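PDB 1VJ0: alcohol dehydrogenase, zinc-containing from Thermotoga maritima, which probably acts as a zinc-dependent oxidoreductase of the medium-chain dehydrogenase family, interconverting alcohols and their carbonyl products. Local coordinates for residues A[18-23]-A[33-38]; A[47-52]-A[146-151]; A[72-77]-A[137-142]; A[38-43]-A[152-157]. All coordinates share one frame; numbering follows the deposited sequence.

Contact 1: residues A[18-23]-A[33-38]; sequences AHAMVL and KEFEIS
Strands 16-22 and 31-37 form a two-stranded antiparallel beta hairpin, and residues 18-20 pair with 33-35 across it. Ala18 with Phe35 and Ala20 with Lys33 are the hydrogen-bonded pairs, each closed by two backbone bonds. Between them lies the non-hydrogen-bonded pair His19-Glu34, where the CA of His19 approaches Lys33 O at 3.2 Å.

Phe35 is the side chain that spans most of the contact. Its CG is anti to the carbonyl carbon (chi1 -58°), which lays the ring back along the opposite strand. Phe35 CB lies 4.2 Å from Ala18 O, Phe35 CD1 passes the CA of His19 at the ring edge, Phe35 CE1 meets Ala20 CB at 4.0 Å, and Phe35 CZ reaches Val22 CG2 at 4.2 Å, again at the edge. The ring also meets that of His144. Val22 CG2 serves two partners, since it touches the CB of Lys33 as well; the rest of the Lys33 chain runs off from strand 18-22. On the other face Glu34 extends outward to a hydrogen bond with Tyr32. Of the four backbone bonds the shortest is Phe35 N to Ala18 O, 2.8 Å, its donor 40° above the carbonyl plane.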
loop_
_atom_site.group_PDB
_atom_site.type_symbol
_atom_site.label_atom_id
_atom_site.label_comp_id
_atom_site.label_asym_id
_atom_site.label_seq_id
_atom_site.Cartn_x
_atom_site.Cartn_y
_atom_site.Cartn_z
ATOM N N ALA A 18 1.812 36.827 -32.477
ATOM C CA ALA A 18 2.000 36.589 -31.056
ATOM C C ALA A 18 3.156 37.463 -30.539
ATOM O O ALA A 18 3.929 38.033 -31.329
ATOM C CB ALA A 18 2.284 35.127 -30.821
ATOM N N HIS A 19 3.250 37.564 -29.221
ATOM C CA HIS A 19 4.338 38.269 -28.572
ATOM C C HIS A 19 4.683 37.604 -27.248
ATOM O O HIS A 19 3.866 36.863 -26.667
ATOM C CB HIS A 19 4.008 39.734 -28.370
ATOM C CG HIS A 19 2.865 39.984 -27.434
ATOM N ND1 HIS A 19 1.563 40.028 -27.859
ATOM C CD2 HIS A 19 2.831 40.205 -26.097
ATOM C CE1 HIS A 19 0.766 40.292 -26.835
ATOM N NE2 HIS A 19 1.507 40.377 -25.741
ATOM N N ALA A 20 5.911 37.852 -26.786
ATOM C CA ALA A 20 6.376 37.258 -25.554
ATOM C C ALA A 20 7.506 38.073 -24.944
ATOM O O ALA A 20 8.074 38.975 -25.569
ATOM C CB ALA A 20 6.806 35.792 -25.837
ATOM N N MET A 21 7.793 37.756 -23.698
ATOM C CA MET A 21 8.883 38.341 -22.956
ATOM C C MET A 21 9.968 37.287 -22.844
ATOM O O MET A 21 9.781 36.273 -22.197
ATOM C CB MET A 21 8.408 38.789 -21.579
ATOM C CG MET A 21 7.384 39.904 -21.663
ATOM S SD MET A 21 7.959 41.443 -22.418
ATOM C CE MET A 21 9.023 42.045 -21.121
ATOM N N VAL A 22 11.075 37.565 -23.527
ATOM C CA VAL A 22 12.154 36.626 -23.750
ATOM C C VAL A 22 13.333 36.938 -22.809
ATOM O O VAL A 22 13.745 38.068 -22.701
ATOM C CB VAL A 22 12.573 36.696 -25.219
ATOM C CG1 VAL A 22 13.741 35.741 -25.540
ATOM C CG2 VAL A 22 11.326 36.411 -26.101
ATOM N N LEU A 23 13.856 35.897 -22.177
ATOM C CA LEU A 23 15.140 35.933 -21.499
ATOM C C LEU A 23 16.220 35.625 -22.525
ATOM O O LEU A 23 16.264 34.507 -23.062
ATOM C CB LEU A 23 15.181 34.848 -20.426
ATOM C CG LEU A 23 16.450 34.774 -19.549
ATOM C CD1 LEU A 23 16.600 36.049 -18.686
ATOM C CD2 LEU A 23 16.337 33.604 -18.686
ATOM N N LYS A 33 9.233 40.656 -27.588
ATOM C CA LYS A 33 9.473 40.289 -28.967
ATOM C C LYS A 33 8.180 39.786 -29.618
ATOM O O LYS A 33 7.322 39.215 -28.942
ATOM C CB LYS A 33 10.557 39.220 -29.046
ATOM C CG LYS A 33 10.849 38.842 -30.505
ATOM C CD LYS A 33 12.052 37.899 -30.641
ATOM C CE LYS A 33 12.769 38.150 -31.982
ATOM N NZ LYS A 33 13.913 37.236 -32.174
ATOM N N GLU A 34 8.065 39.972 -30.927
ATOM C CA GLU A 34 6.887 39.537 -31.673
ATOM C C GLU A 34 7.253 38.367 -32.543
ATOM O O GLU A 34 8.408 38.241 -32.950
ATOM C CB GLU A 34 6.344 40.695 -32.493
ATOM C CG GLU A 34 5.798 41.775 -31.593
ATOM C CD GLU A 34 5.343 42.998 -32.361
ATOM O OE1 GLU A 34 5.631 43.098 -33.580
ATOM O OE2 GLU A 34 4.715 43.865 -31.740
ATOM N N PHE A 35 6.267 37.493 -32.793
ATOM C CA PHE A 35 6.460 36.252 -33.577
ATOM C C PHE A 35 5.268 36.074 -34.518
ATOM O O PHE A 35 4.191 36.517 -34.211
ATOM C CB PHE A 35 6.525 35.036 -32.681
ATOM C CG PHE A 35 7.603 35.096 -31.647
ATOM C CD1 PHE A 35 7.382 35.722 -30.424
ATOM C CD2 PHE A 35 8.830 34.520 -31.884
ATOM C CE1 PHE A 35 8.414 35.783 -29.467
ATOM C CE2 PHE A 35 9.862 34.550 -30.921
ATOM C CZ PHE A 35 9.659 35.193 -29.734
ATOM N N GLU A 36 5.447 35.436 -35.669
ATOM C CA GLU A 36 4.294 35.167 -36.535
ATOM C C GLU A 36 4.195 33.652 -36.592
ATOM O O GLU A 36 5.170 32.958 -36.903
ATOM C CB GLU A 36 4.438 35.797 -37.945
ATOM C CG GLU A 36 3.404 35.235 -38.939
ATOM C CD GLU A 36 3.382 35.884 -40.314
ATOM O OE1 GLU A 36 4.309 36.661 -40.630
ATOM O OE2 GLU A 36 2.424 35.610 -41.094
ATOM N N ILE A 37 3.038 33.119 -36.236
ATOM C CA ILE A 37 2.897 31.670 -36.142
ATOM C C ILE A 37 2.009 31.244 -37.310
ATOM O O ILE A 37 0.902 31.762 -37.454
ATOM C CB ILE A 37 2.302 31.199 -34.802
ATOM C CG1 ILE A 37 3.072 31.710 -33.560
ATOM C CG2 ILE A 37 2.252 29.709 -34.805
ATOM C CD1 ILE A 37 4.603 31.443 -33.572
ATOM N N SER A 38 2.541 30.369 -38.179
ATOM C CA SER A 38 1.786 29.814 -39.308
ATOM C C SER A 38 1.597 28.335 -38.995
ATOM O O SER A 38 0.744 27.977 -38.176
ATOM C CB SER A 38 2.521 30.067 -40.607
ATOM O OG SER A 38 1.817 29.485 -41.693
#

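Contact 2: residues A[47-52]-A[146-151]; sequences VEILSA and RGCYSS
The flat groups that segment 146-151 turns toward residues 47-52 are peptide carbonyls rather than rings. The N-H of Ile49 comes in above the plane of the Ser151 carbonyl, 37° out of it, and makes the one hydrogen bond across the contact (Ile49 N to Ser151 O, 2.8 Å). The carbonyl of Ser150 points into the branch of Ile49, with its O 3.2 Å from Ile49 CB and also close to CG1 and CG2. The third, that of Cys148, directs its O to Ala52 CB at 3.4 Å and to Ile49 CG2 at 3.7 Å. The ring of Tyr149 is turned to other neighbours, its OH hydrogen-bonded to Asp58.

Such crowding of carbonyls round one side chain is consistent with the tight path of the loop. An inverse gamma turn is built round Tyr149, closed by a weak bond from Ser150 N to Cys148 O. The loop leads into strand 152-155 of the GroES-like domain, which pairs with strand 45-54. That partner strand turns a corner at Leu50, where a classic bulge sets Leu50 and Ser51 together opposite Ala80; with this corner, Ile49 and Ala52 both meet Cys148.

Cys148 SG is anti to its carbonyl carbon (chi1 -64°). Ile49 CG1 takes the equivalent position, placing CD1 4.1 Å from SG, while Cys148 CB packs against Ala52 CB at 3.9 Å. The Cys148 side chain is about 6 Å from those of the zinc ligands His77 and Glu78.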
loop_
_atom_site.group_PDB
_atom_site.type_symbol
_atom_site.label_atom_id
_atom_site.label_comp_id
_atom_site.label_asym_id
_atom_site.label_seq_id
_atom_site.Cartn_x
_atom_site.Cartn_y
_atom_site.Cartn_z
ATOM N N VAL A 47 -2.393 27.550 -28.323
ATOM C CA VAL A 47 -3.149 28.003 -27.163
ATOM C C VAL A 47 -2.905 29.486 -26.927
ATOM O O VAL A 47 -1.757 29.937 -26.922
ATOM C CB VAL A 47 -2.785 27.169 -25.897
ATOM C CG1 VAL A 47 -3.550 27.647 -24.642
ATOM C CG2 VAL A 47 -3.057 25.689 -26.167
ATOM N N GLU A 48 -3.990 30.222 -26.768
ATOM C CA GLU A 48 -3.963 31.597 -26.290
ATOM C C GLU A 48 -3.823 31.589 -24.774
ATOM O O GLU A 48 -4.672 31.022 -24.058
ATOM C CB GLU A 48 -5.273 32.300 -26.694
ATOM C CG GLU A 48 -5.342 33.748 -26.203
ATOM C CD GLU A 48 -6.733 34.344 -26.210
ATOM O OE1 GLU A 48 -7.715 33.660 -26.623
ATOM O OE2 GLU A 48 -6.817 35.506 -25.744
ATOM N N ILE A 49 -2.743 32.155 -24.261
ATOM C CA ILE A 49 -2.548 32.238 -22.799
ATOM C C ILE A 49 -3.530 33.237 -22.196
ATOM O O ILE A 49 -3.615 34.359 -22.672
ATOM C CB ILE A 49 -1.088 32.612 -22.435
ATOM C CG1 ILE A 49 -0.087 31.513 -22.853
ATOM C CG2 ILE A 49 -0.927 32.957 -20.961
ATOM C CD1 ILE A 49 -0.180 30.233 -22.015
ATOM N N LEU A 50 -4.268 32.811 -21.159
ATOM C CA LEU A 50 -5.117 33.704 -20.387
ATOM C C LEU A 50 -4.569 34.008 -18.997
ATOM O O LEU A 50 -4.799 35.099 -18.480
ATOM C CB LEU A 50 -6.571 33.197 -20.321
ATOM C CG LEU A 50 -7.267 32.948 -21.644
ATOM C CD1 LEU A 50 -8.500 32.039 -21.506
ATOM C CD2 LEU A 50 -7.584 34.293 -22.291
ATOM N N SER A 51 -3.878 33.067 -18.393
ATOM C CA SER A 51 -3.213 33.259 -17.101
ATOM C C SER A 51 -1.848 32.601 -17.130
ATOM O O SER A 51 -1.742 31.441 -17.554
ATOM C CB SER A 51 -4.003 32.563 -15.983
ATOM O OG SER A 51 -5.363 32.893 -15.973
ATOM N N ALA A 52 -0.813 33.321 -16.663
ATOM C CA ALA A 52 0.518 32.786 -16.471
ATOM C C ALA A 52 1.025 33.068 -15.081
ATOM O O ALA A 52 1.223 34.240 -14.700
ATOM C CB ALA A 52 1.498 33.358 -17.490
ATOM N N ARG A 146 7.327 28.281 -26.291
ATOM C CA ARG A 146 7.416 27.080 -25.466
ATOM C C ARG A 146 7.405 27.432 -23.972
ATOM O O ARG A 146 7.857 26.647 -23.137
ATOM C CB ARG A 146 8.636 26.238 -25.817
ATOM C CG ARG A 146 8.644 25.680 -27.224
ATOM C CD ARG A 146 7.414 24.915 -27.620
ATOM N NE ARG A 146 7.676 24.170 -28.866
ATOM C CZ ARG A 146 6.879 23.236 -29.355
ATOM N NH1 ARG A 146 5.747 22.933 -28.736
ATOM N NH2 ARG A 146 7.201 22.627 -30.480
ATOM N N GLY A 147 6.836 28.595 -23.661
ATOM C CA GLY A 147 6.683 29.067 -22.300
ATOM C C GLY A 147 5.447 29.954 -22.181
ATOM O O GLY A 147 4.901 30.365 -23.194
ATOM N N CYS A 148 5.009 30.217 -20.945
ATOM C CA CYS A 148 3.748 30.896 -20.720
ATOM C C CYS A 148 3.822 32.425 -20.635
ATOM O O CYS A 148 2.777 33.069 -20.629
ATOM C CB CYS A 148 3.108 30.358 -19.438
ATOM S SG CYS A 148 2.689 28.608 -19.595
ATOM N N TYR A 149 5.041 33.003 -20.552
ATOM C CA TYR A 149 5.198 34.464 -20.579
ATOM C C TYR A 149 5.083 34.932 -22.038
ATOM O O TYR A 149 6.028 35.513 -22.633
ATOM C CB TYR A 149 6.547 34.915 -20.046
ATOM C CG TYR A 149 6.876 34.755 -18.563
ATOM C CD1 TYR A 149 6.164 33.918 -17.716
ATOM C CD2 TYR A 149 7.956 35.473 -18.025
ATOM C CE1 TYR A 149 6.550 33.757 -16.374
ATOM C CE2 TYR A 149 8.341 35.321 -16.732
ATOM C CZ TYR A 149 7.623 34.474 -15.898
ATOM O OH TYR A 149 8.034 34.327 -14.603
ATOM N N SER A 150 3.877 34.760 -22.566
ATOM C CA SER A 150 3.614 34.879 -23.963
ATOM C C SER A 150 2.099 35.012 -24.148
ATOM O O SER A 150 1.277 34.616 -23.289
ATOM C CB SER A 150 4.132 33.598 -24.663
ATOM O OG SER A 150 3.921 33.621 -26.050
ATOM N N SER A 151 1.732 35.553 -25.286
ATOM C CA SER A 151 0.338 35.680 -25.701
ATOM C C SER A 151 -0.204 34.296 -26.019
ATOM O O SER A 151 -1.401 34.041 -25.797
ATOM C CB SER A 151 0.238 36.601 -26.934
ATOM O OG SER A 151 1.008 36.095 -28.034
#

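Contact 3: residues A[72-77]-A[137-142]; sequences PIILGH and RGCSEY
Two loops of the GroES-like domain meet here, one leading from helix 56-62 to the zinc ligand His77, the other part of the long connection before strand 152-155. Neither has regular structure, and the polar contacts are made by backbone atoms and water. Cys139 N donates to Pro72 O at 3.1 Å, nearly straight at N-H (164°) although it approaches from above the carbonyl plane. Pro72 O also accepts from a water, 2.7 Å away, which in turn accepts the N-H of Ser140, so that one carbonyl engages the N-H of Cys139 directly and that of Ser140 through the water. A second water bridges further along: it accepts from Ile74 N and donates to Arg137 O at 2.8 Å. The polar end of Arg137 pairs elsewhere, with Asp156.

Apolar packing centres on Cys139. Cys139 SG occupies the crowded position between backbone N and carbonyl carbon (chi1 68°), from where it lies over the chain at the Pro72-Ile73 peptide and 3.8 Å from Pro72 CB. The CB of Cys139 is flanked by CG1 and CD1 of Ile74, while Val22 of strand 16-22 touches both residues. Pro72, which follows a cis peptide, brings its CG to 3.9 Å from Ser140 CB, with CD close by.

A third kind of contact is carbon against carbonyl oxygen. Gly138 CA lies 3.4 Å from Pro72 O, and the extended chain of Ile73, its CG1 anti to the backbone N, brings that CG1 to 3.5 Å from Arg137 O.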
loop_
_atom_site.group_PDB
_atom_site.type_symbol
_atom_site.label_atom_id
_atom_site.label_comp_id
_atom_site.label_asym_id
_atom_site.label_seq_id
_atom_site.Cartn_x
_atom_site.Cartn_y
_atom_site.Cartn_z
ATOM N N PRO A 72 18.183 31.577 -25.954
ATOM C CA PRO A 72 17.119 32.316 -25.243
ATOM C C PRO A 72 15.977 31.413 -24.905
ATOM O O PRO A 72 15.900 30.315 -25.453
ATOM C CB PRO A 72 16.669 33.345 -26.288
ATOM C CG PRO A 72 16.890 32.652 -27.584
ATOM C CD PRO A 72 18.221 31.975 -27.367
ATOM N N ILE A 73 15.091 31.889 -24.023
ATOM C CA ILE A 73 13.943 31.110 -23.568
ATOM C C ILE A 73 12.810 32.059 -23.212
ATOM O O ILE A 73 13.065 33.149 -22.681
ATOM C CB ILE A 73 14.316 30.206 -22.341
ATOM C CG1 ILE A 73 13.140 29.356 -21.893
ATOM C CG2 ILE A 73 14.835 31.036 -21.137
ATOM C CD1 ILE A 73 13.487 28.321 -20.869
ATOM N N ILE A 74 11.587 31.608 -23.488
ATOM C CA ILE A 74 10.384 32.169 -22.898
ATOM C C ILE A 74 10.020 31.402 -21.598
ATOM O O ILE A 74 9.598 30.241 -21.610
ATOM C CB ILE A 74 9.219 32.193 -23.905
ATOM C CG1 ILE A 74 9.561 33.036 -25.150
ATOM C CG2 ILE A 74 7.973 32.714 -23.225
ATOM C CD1 ILE A 74 8.725 32.726 -26.395
ATOM N N LEU A 75 10.166 32.090 -20.468
ATOM C CA LEU A 75 9.894 31.492 -19.184
ATOM C C LEU A 75 8.399 31.339 -19.021
ATOM O O LEU A 75 7.614 31.790 -19.892
ATOM C CB LEU A 75 10.476 32.330 -18.048
ATOM C CG LEU A 75 11.989 32.470 -17.999
ATOM C CD1 LEU A 75 12.354 33.578 -17.038
ATOM C CD2 LEU A 75 12.637 31.183 -17.607
ATOM N N GLY A 76 8.024 30.717 -17.895
ATOM C CA GLY A 76 6.627 30.573 -17.502
ATOM C C GLY A 76 6.203 29.137 -17.707
ATOM O O GLY A 76 6.004 28.721 -18.835
ATOM N N HIS A 77 6.075 28.385 -16.623
ATOM C CA HIS A 77 5.671 26.974 -16.692
ATOM C C HIS A 77 4.309 26.709 -16.023
ATOM O O HIS A 77 3.905 25.550 -15.822
ATOM C CB HIS A 77 6.776 26.111 -16.083
ATOM C CG HIS A 77 7.139 26.485 -14.683
ATOM N ND1 HIS A 77 8.142 27.388 -14.388
ATOM C CD2 HIS A 77 6.643 26.063 -13.491
ATOM C CE1 HIS A 77 8.228 27.528 -13.072
ATOM N NE2 HIS A 77 7.327 26.737 -12.507
ATOM N N ARG A 137 13.034 24.229 -22.342
ATOM C CA ARG A 137 12.591 24.346 -23.713
ATOM C C ARG A 137 12.790 25.781 -24.172
ATOM O O ARG A 137 11.999 26.652 -23.830
ATOM C CB ARG A 137 11.114 23.991 -23.776
ATOM C CG ARG A 137 10.836 22.586 -23.354
ATOM C CD ARG A 137 9.454 22.126 -23.698
ATOM N NE ARG A 137 9.439 21.868 -25.119
ATOM C CZ ARG A 137 8.520 21.187 -25.738
ATOM N NH1 ARG A 137 7.563 20.613 -25.043
ATOM N NH2 ARG A 137 8.612 21.011 -27.052
ATOM N N GLY A 138 13.870 25.997 -24.930
ATOM C CA GLY A 138 14.264 27.312 -25.455
ATOM C C GLY A 138 13.328 27.821 -26.540
ATOM O O GLY A 138 12.443 27.096 -27.037
ATOM N N CYS A 139 13.462 29.091 -26.882
ATOM C CA CYS A 139 12.537 29.662 -27.825
ATOM C C CYS A 139 13.159 29.984 -29.180
ATOM O O CYS A 139 12.521 30.587 -30.027
ATOM C CB CYS A 139 11.900 30.895 -27.210
ATOM S SG CYS A 139 13.053 32.260 -26.978
ATOM N N SER A 140 14.386 29.557 -29.443
ATOM C CA SER A 140 15.005 30.033 -30.670
ATOM C C SER A 140 14.549 29.245 -31.933
ATOM O O SER A 140 14.506 29.809 -33.008
ATOM C CB SER A 140 16.538 30.094 -30.532
ATOM O OG SER A 140 17.013 28.802 -30.380
ATOM N N GLU A 141 14.214 27.970 -31.807
ATOM C CA GLU A 141 13.726 27.189 -32.968
ATOM C C GLU A 141 12.218 27.382 -33.126
ATOM O O GLU A 141 11.482 27.259 -32.147
ATOM C CB GLU A 141 14.019 25.681 -32.832
ATOM C CG GLU A 141 13.970 25.094 -31.417
ATOM C CD GLU A 141 15.120 25.556 -30.485
ATOM O OE1 GLU A 141 16.295 25.485 -30.913
ATOM O OE2 GLU A 141 14.847 25.990 -29.329
ATOM N N TYR A 142 11.774 27.656 -34.350
ATOM C CA TYR A 142 10.349 27.785 -34.674
ATOM C C TYR A 142 9.668 26.497 -34.216
ATOM O O TYR A 142 10.267 25.460 -34.398
ATOM C CB TYR A 142 10.187 27.979 -36.201
ATOM C CG TYR A 142 8.741 28.178 -36.622
ATOM C CD1 TYR A 142 7.934 27.069 -36.931
ATOM C CD2 TYR A 142 8.164 29.432 -36.611
ATOM C CE1 TYR A 142 6.613 27.222 -37.285
ATOM C CE2 TYR A 142 6.841 29.604 -36.954
ATOM C CZ TYR A 142 6.069 28.495 -37.306
ATOM O OH TYR A 142 4.736 28.653 -37.635
HETATM O O HOH W 1 16.584 28.564 -27.422
HETATM O O HOH W 2 10.419 28.980 -24.150
#

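Contact 4: residues A[38-43]-A[152-157]; sequences SDIPRG and HIVLDP
The two chains travel in nearly the same direction, their touching parts 24° apart, and close like a wedge from 7.5 Å between the CA atoms of Ile40 and Val154 to 4.7 Å between those of Gly43 and Pro157. At the wide end side chains bridge the separation. Val154, on strand 152-155, presents both methyls: CG2, anti to the carbonyl carbon, meets Ile40 CG2 at 4.2 Å, and CG1, anti to the backbone N, meets Pro41 CD at 4.3 Å. One methyl-to-methyl and one methyl-to-ring contact, both loose, make up this end.

At the narrow end the backbone itself is the partner. The Pro157 ring lies against the carbonyls of Arg42 and Gly43, two successive peptides, its CB 3.4 Å from Gly43 O and its CG 3.5 Å from Arg42 O. Gly43, at a phi of 92°, has no side chain to stand between the backbone and the Pro157 ring, and it is tied separately by its backbone to Asn87. Arg42 sets out away from residues 152-157 and packs on Arg42 of a second subunit.

In the fold, this contact lays the loop that links strand 31-37 of the hairpin to strand 45-54 along the end of strand 152-155 and the residues that follow it, far from the zinc sites. No hydrogen bond crosses between the segments. Apolar carbons meet each other and two carbonyl oxygens, so the contact probably rests mainly on van der Waals fit, with perhaps a small electrostatic gain where proline C-H groups face Arg42 O and Gly43 O.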
loop_
_atom_site.group_PDB
_atom_site.type_symbol
_atom_site.label_atom_id
_atom_site.label_comp_id
_atom_site.label_asym_id
_atom_site.label_seq_id
_atom_site.Cartn_x
_atom_site.Cartn_y
_atom_site.Cartn_z
ATOM N N SER A 38 2.541 30.369 -38.179
ATOM C CA SER A 38 1.786 29.814 -39.308
ATOM C C SER A 38 1.597 28.335 -38.995
ATOM O O SER A 38 0.744 27.977 -38.176
ATOM C CB SER A 38 2.521 30.067 -40.607
ATOM O OG SER A 38 1.817 29.485 -41.693
ATOM N N ASP A 39 2.453 27.492 -39.534
ATOM C CA ASP A 39 2.390 26.074 -39.307
ATOM C C ASP A 39 2.823 25.693 -37.864
ATOM O O ASP A 39 3.602 26.410 -37.257
ATOM C CB ASP A 39 3.288 25.415 -40.353
ATOM C CG ASP A 39 2.852 24.044 -40.655
ATOM O OD1 ASP A 39 1.950 23.560 -39.926
ATOM O OD2 ASP A 39 3.318 23.353 -41.590
ATOM N N ILE A 40 2.258 24.624 -37.292
ATOM C CA ILE A 40 2.751 24.049 -36.036
ATOM C C ILE A 40 3.011 22.529 -36.213
ATOM O O ILE A 40 2.424 21.915 -37.122
ATOM C CB ILE A 40 1.771 24.330 -34.852
ATOM C CG1 ILE A 40 0.367 23.719 -35.072
ATOM C CG2 ILE A 40 1.610 25.833 -34.644
ATOM C CD1 ILE A 40 -0.639 24.083 -33.968
ATOM N N PRO A 41 3.872 21.928 -35.394
ATOM C CA PRO A 41 4.159 20.503 -35.552
ATOM C C PRO A 41 2.903 19.641 -35.485
ATOM O O PRO A 41 1.956 19.957 -34.734
ATOM C CB PRO A 41 5.109 20.220 -34.398
ATOM C CG PRO A 41 5.744 21.510 -34.202
ATOM C CD PRO A 41 4.679 22.519 -34.312
ATOM N N ARG A 42 2.908 18.569 -36.250
ATOM C CA ARG A 42 1.796 17.645 -36.267
ATOM C C ARG A 42 1.330 17.269 -34.866
ATOM O O ARG A 42 2.103 16.876 -34.000
ATOM C CB ARG A 42 2.154 16.393 -37.070
ATOM C CG ARG A 42 0.972 15.521 -37.423
ATOM C CD ARG A 42 1.374 14.111 -37.851
ATOM N NE ARG A 42 1.973 14.166 -39.198
ATOM C CZ ARG A 42 3.135 13.598 -39.585
ATOM N NH1 ARG A 42 3.885 12.863 -38.761
ATOM N NH2 ARG A 42 3.525 13.754 -40.838
ATOM N N GLY A 43 0.029 17.397 -34.647
ATOM C CA GLY A 43 -0.590 16.963 -33.413
ATOM C C GLY A 43 -0.675 18.089 -32.363
ATOM O O GLY A 43 -1.339 17.929 -31.349
ATOM N N HIS A 152 0.689 33.430 -26.502
ATOM C CA HIS A 152 0.340 32.085 -26.974
ATOM C C HIS A 152 1.412 31.105 -26.605
ATOM O O HIS A 152 2.592 31.477 -26.450
ATOM C CB HIS A 152 0.160 32.080 -28.508
ATOM C CG HIS A 152 -0.976 32.942 -28.976
ATOM N ND1 HIS A 152 -0.836 34.298 -29.179
ATOM C CD2 HIS A 152 -2.263 32.639 -29.282
ATOM C CE1 HIS A 152 -2.006 34.807 -29.549
ATOM N NE2 HIS A 152 -2.893 33.824 -29.599
ATOM N N ILE A 153 1.029 29.824 -26.546
ATOM C CA ILE A 153 1.985 28.736 -26.414
ATOM C C ILE A 153 1.580 27.623 -27.387
ATOM O O ILE A 153 0.388 27.441 -27.684
ATOM C CB ILE A 153 2.034 28.215 -24.935
ATOM C CG1 ILE A 153 3.192 27.232 -24.721
ATOM C CG2 ILE A 153 0.689 27.568 -24.559
ATOM C CD1 ILE A 153 3.441 26.941 -23.254
ATOM N N VAL A 154 2.573 26.924 -27.934
ATOM C CA VAL A 154 2.326 25.749 -28.741
ATOM C C VAL A 154 2.583 24.516 -27.884
ATOM O O VAL A 154 3.699 24.318 -27.397
ATOM C CB VAL A 154 3.258 25.701 -29.962
ATOM C CG1 VAL A 154 3.027 24.422 -30.771
ATOM C CG2 VAL A 154 3.052 26.964 -30.832
ATOM N N LEU A 155 1.554 23.703 -27.674
ATOM C CA LEU A 155 1.656 22.495 -26.847
ATOM C C LEU A 155 1.848 21.296 -27.785
ATOM O O LEU A 155 1.142 21.149 -28.792
ATOM C CB LEU A 155 0.380 22.303 -25.997
ATOM C CG LEU A 155 -0.062 23.385 -25.030
ATOM C CD1 LEU A 155 -1.240 22.847 -24.272
ATOM C CD2 LEU A 155 1.023 23.761 -24.066
ATOM N N ASP A 156 2.831 20.460 -27.490
ATOM C CA ASP A 156 3.061 19.220 -28.234
ATOM C C ASP A 156 1.885 18.247 -28.055
ATOM O O ASP A 156 1.217 18.290 -27.050
ATOM C CB ASP A 156 4.281 18.495 -27.685
ATOM C CG ASP A 156 5.615 19.100 -28.102
ATOM O OD1 ASP A 156 5.846 19.405 -29.291
ATOM O OD2 ASP A 156 6.528 19.262 -27.269
ATOM N N PRO A 157 1.702 17.300 -28.979
ATOM C CA PRO A 157 0.607 16.322 -28.881
ATOM C C PRO A 157 0.698 15.479 -27.637
ATOM O O PRO A 157 -0.310 15.017 -27.124
ATOM C CB PRO A 157 0.752 15.481 -30.172
ATOM C CG PRO A 157 2.149 15.728 -30.684
ATOM C CD PRO A 157 2.489 17.117 -30.210
#

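In the fold
All four contacts lie on the same side of the chain's centre and interlock through backbone hydrogen bonds and a few side-chain ties. Loop 146-151 bonds to both contact 1 and contact 3: His19 O of contact 1 receives Ser151 N at 2.9 Å, while Gly76 O of contact 3 receives Cys148 N at 2.8 Å. Contacts 1 and 3 also join directly, Leu23 N to Ile73 O. Contact 4 continues the strand pairing next to contact 2 through Ile153 N and Val47 O, and is tied to contact 3 by Arg137 NH2 to Asp156 OD2 (2.7 Å) and by Tyr142 OH to Asp39 O. His77, in contact 3, binds zinc together with Cys55, Glu78 and Cys178; the Cys148 side chain of contact 2 is about 10 Å from a zinc ion.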